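Local coordinates for alcohol oxidase (Myceliophthora thermophila, PDB 6F74), which probably catalyses the oxygen-dependent oxidation of an organic substrate with the help of bound FAD, as a VAO-type flavoprotein oxidase, at residues Asn223-Gly228 with His251-Gly256. Numbering follows the deposited sequence.
Sequences NVIAVG and HNFGLG
I225 and V227, alternate residues of the short strand 224-225, which pairs with strand 296-306, and the chain that follows it, meet F253 and G254 at the end of helix 250-253 within the FAD-binding domain, an example of packing between a short strand and a helix terminus through apolar side chains and one methyl set against a backbone carbonyl. No hydrogen bond joins the two segments, and they bury 194 Å² between them. The CD1 methyl of I225 comes obliquely to the phenyl ring, 3.9 Å from CE2 of F253, and the two side chains cross at about a right angle. It gets there because CG1 stands anti to the carbonyl carbon (chi1 -61°) and the chain then runs extended to CD1 (chi2 176°). V227 divides its methyls between two residues: CG2 lies 3.7 Å from CB of F253, at the root of that side chain, while CG1, anti to the backbone N (chi1 -173°), packs 3.5 Å from the carbonyl O of G254. G254, with positive phi, is where the chain leaves the helix. Both F253 O and G254 O accept hydrogen bonds from NE2 of Q259, so the carbonyl beside the valine methyl has a polar partner too. H305 of strand 296-306 stacks on the F253 ring and also pairs through its backbone with I225, joining both sides of the contact to the same strand. The V227 side chain lies about 5 Å from that of the FAD-binding W240 and about 10 Å from the bound FAD. Across the two segments the contact is therefore van der Waals packing of three methyls against the F253 side chain and the G254 carbonyl, while the polar bonds are made to residues around it.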
loop_
_atom_site.group_PDB
_atom_site.type_symbol
_atom_site.label_atom_id
_atom_site.label_comp_id
_atom_site.label_asym_id
_atom_site.label_seq_id
_atom_site.Cartn_x
_atom_site.Cartn_y
_atom_site.Cartn_z
ATOM N N ASN A 223 -9.399 2.358 24.526
ATOM C CA ASN A 223 -8.271 1.600 25.064
ATOM C C ASN A 223 -8.049 0.248 24.354
ATOM O O ASN A 223 -7.823 -0.772 24.999
ATOM C CB ASN A 223 -8.462 1.409 26.581
ATOM C CG ASN A 223 -7.170 1.020 27.310
ATOM O OD1 ASN A 223 -6.069 1.358 26.887
ATOM N ND2 ASN A 223 -7.319 0.302 28.430
ATOM N N VAL A 224 -8.157 0.225 23.029
ATOM C CA VAL A 224 -7.864 -1.000 22.283
ATOM C C VAL A 224 -6.875 -0.711 21.163
ATOM O O VAL A 224 -6.595 0.442 20.827
ATOM C CB VAL A 224 -9.129 -1.691 21.740
ATOM C CG1 VAL A 224 -10.054 -2.104 22.892
ATOM C CG2 VAL A 224 -9.852 -0.786 20.745
ATOM N N ILE A 225 -6.364 -1.784 20.588
ATOM C CA ILE A 225 -5.389 -1.724 19.508
ATOM C C ILE A 225 -6.074 -2.075 18.202
ATOM O O ILE A 225 -6.575 -3.182 18.038
ATOM C CB ILE A 225 -4.209 -2.677 19.757
ATOM C CG1 ILE A 225 -3.482 -2.275 21.049
ATOM C CG2 ILE A 225 -3.224 -2.643 18.580
ATOM C CD1 ILE A 225 -2.362 -3.196 21.459
ATOM N N ALA A 226 -6.099 -1.111 17.292
ATOM C CA ALA A 226 -6.533 -1.304 15.931
ATOM C C ALA A 226 -5.257 -1.500 15.125
ATOM O O ALA A 226 -4.321 -0.700 15.207
ATOM C CB ALA A 226 -7.280 -0.072 15.423
ATOM N N VAL A 227 -5.237 -2.584 14.357
ATOM C CA VAL A 227 -4.083 -2.996 13.592
ATOM C C VAL A 227 -4.184 -2.359 12.193
ATOM O O VAL A 227 -4.737 -2.955 11.273
ATOM C CB VAL A 227 -3.962 -4.538 13.525
ATOM C CG1 VAL A 227 -2.650 -4.945 12.869
ATOM C CG2 VAL A 227 -4.001 -5.142 14.902
ATOM N N GLY A 228 -3.647 -1.139 12.087
ATOM C CA GLY A 228 -3.655 -0.341 10.865
ATOM C C GLY A 228 -2.241 -0.205 10.345
ATOM O O GLY A 228 -1.328 -0.864 10.827
ATOM N N HIS A 251 2.644 -8.328 13.308
ATOM C CA HIS A 251 3.304 -9.499 13.881
ATOM C C HIS A 251 2.538 -10.027 15.104
ATOM O O HIS A 251 2.281 -11.222 15.242
ATOM C CB HIS A 251 4.749 -9.175 14.279
ATOM C CG HIS A 251 5.379 -10.244 15.109
ATOM N ND1 HIS A 251 5.869 -11.406 14.564
ATOM C CD2 HIS A 251 5.515 -10.371 16.453
ATOM C CE1 HIS A 251 6.291 -12.198 15.532
ATOM N NE2 HIS A 251 6.081 -11.600 16.690
ATOM N N ASN A 252 2.178 -9.124 16.000
ATOM C CA ASN A 252 1.545 -9.526 17.259
ATOM C C ASN A 252 0.105 -9.941 17.112
ATOM O O ASN A 252 -0.325 -10.865 17.808
ATOM C CB ASN A 252 1.709 -8.409 18.273
ATOM C CG ASN A 252 3.097 -8.355 18.871
ATOM O OD1 ASN A 252 3.209 -8.671 20.050
ATOM N ND2 ASN A 252 4.148 -7.946 18.123
ATOM N N PHE A 253 -0.657 -9.290 16.218
ATOM C CA PHE A 253 -2.110 -9.513 16.151
ATOM C C PHE A 253 -2.670 -9.975 14.806
ATOM O O PHE A 253 -3.861 -10.206 14.687
ATOM C CB PHE A 253 -2.787 -8.246 16.590
ATOM C CG PHE A 253 -2.406 -7.826 17.990
ATOM C CD1 PHE A 253 -2.839 -8.579 19.090
ATOM C CD2 PHE A 253 -1.634 -6.714 18.207
ATOM C CE1 PHE A 253 -2.486 -8.218 20.372
ATOM C CE2 PHE A 253 -1.271 -6.351 19.497
ATOM C CZ PHE A 253 -1.685 -7.097 20.587
ATOM N N GLY A 254 -1.808 -10.139 13.799
ATOM C CA GLY A 254 -2.229 -10.570 12.462
ATOM C C GLY A 254 -2.198 -9.462 11.437
ATOM O O GLY A 254 -2.277 -8.279 11.764
ATOM N N LEU A 255 -2.085 -9.856 10.175
ATOM C CA LEU A 255 -2.144 -8.891 9.085
ATOM C C LEU A 255 -3.540 -8.289 8.976
ATOM O O LEU A 255 -4.514 -8.853 9.459
ATOM C CB LEU A 255 -1.772 -9.508 7.734
ATOM C CG LEU A 255 -0.316 -9.565 7.209
ATOM C CD1 LEU A 255 -0.301 -9.484 5.702
ATOM C CD2 LEU A 255 0.652 -8.541 7.730
ATOM N N GLY A 256 -3.606 -7.142 8.301
ATOM C CA GLY A 256 -4.840 -6.380 8.147
ATOM C C GLY A 256 -5.982 -7.184 7.552
ATOM O O GLY A 256 -7.113 -7.152 8.022
#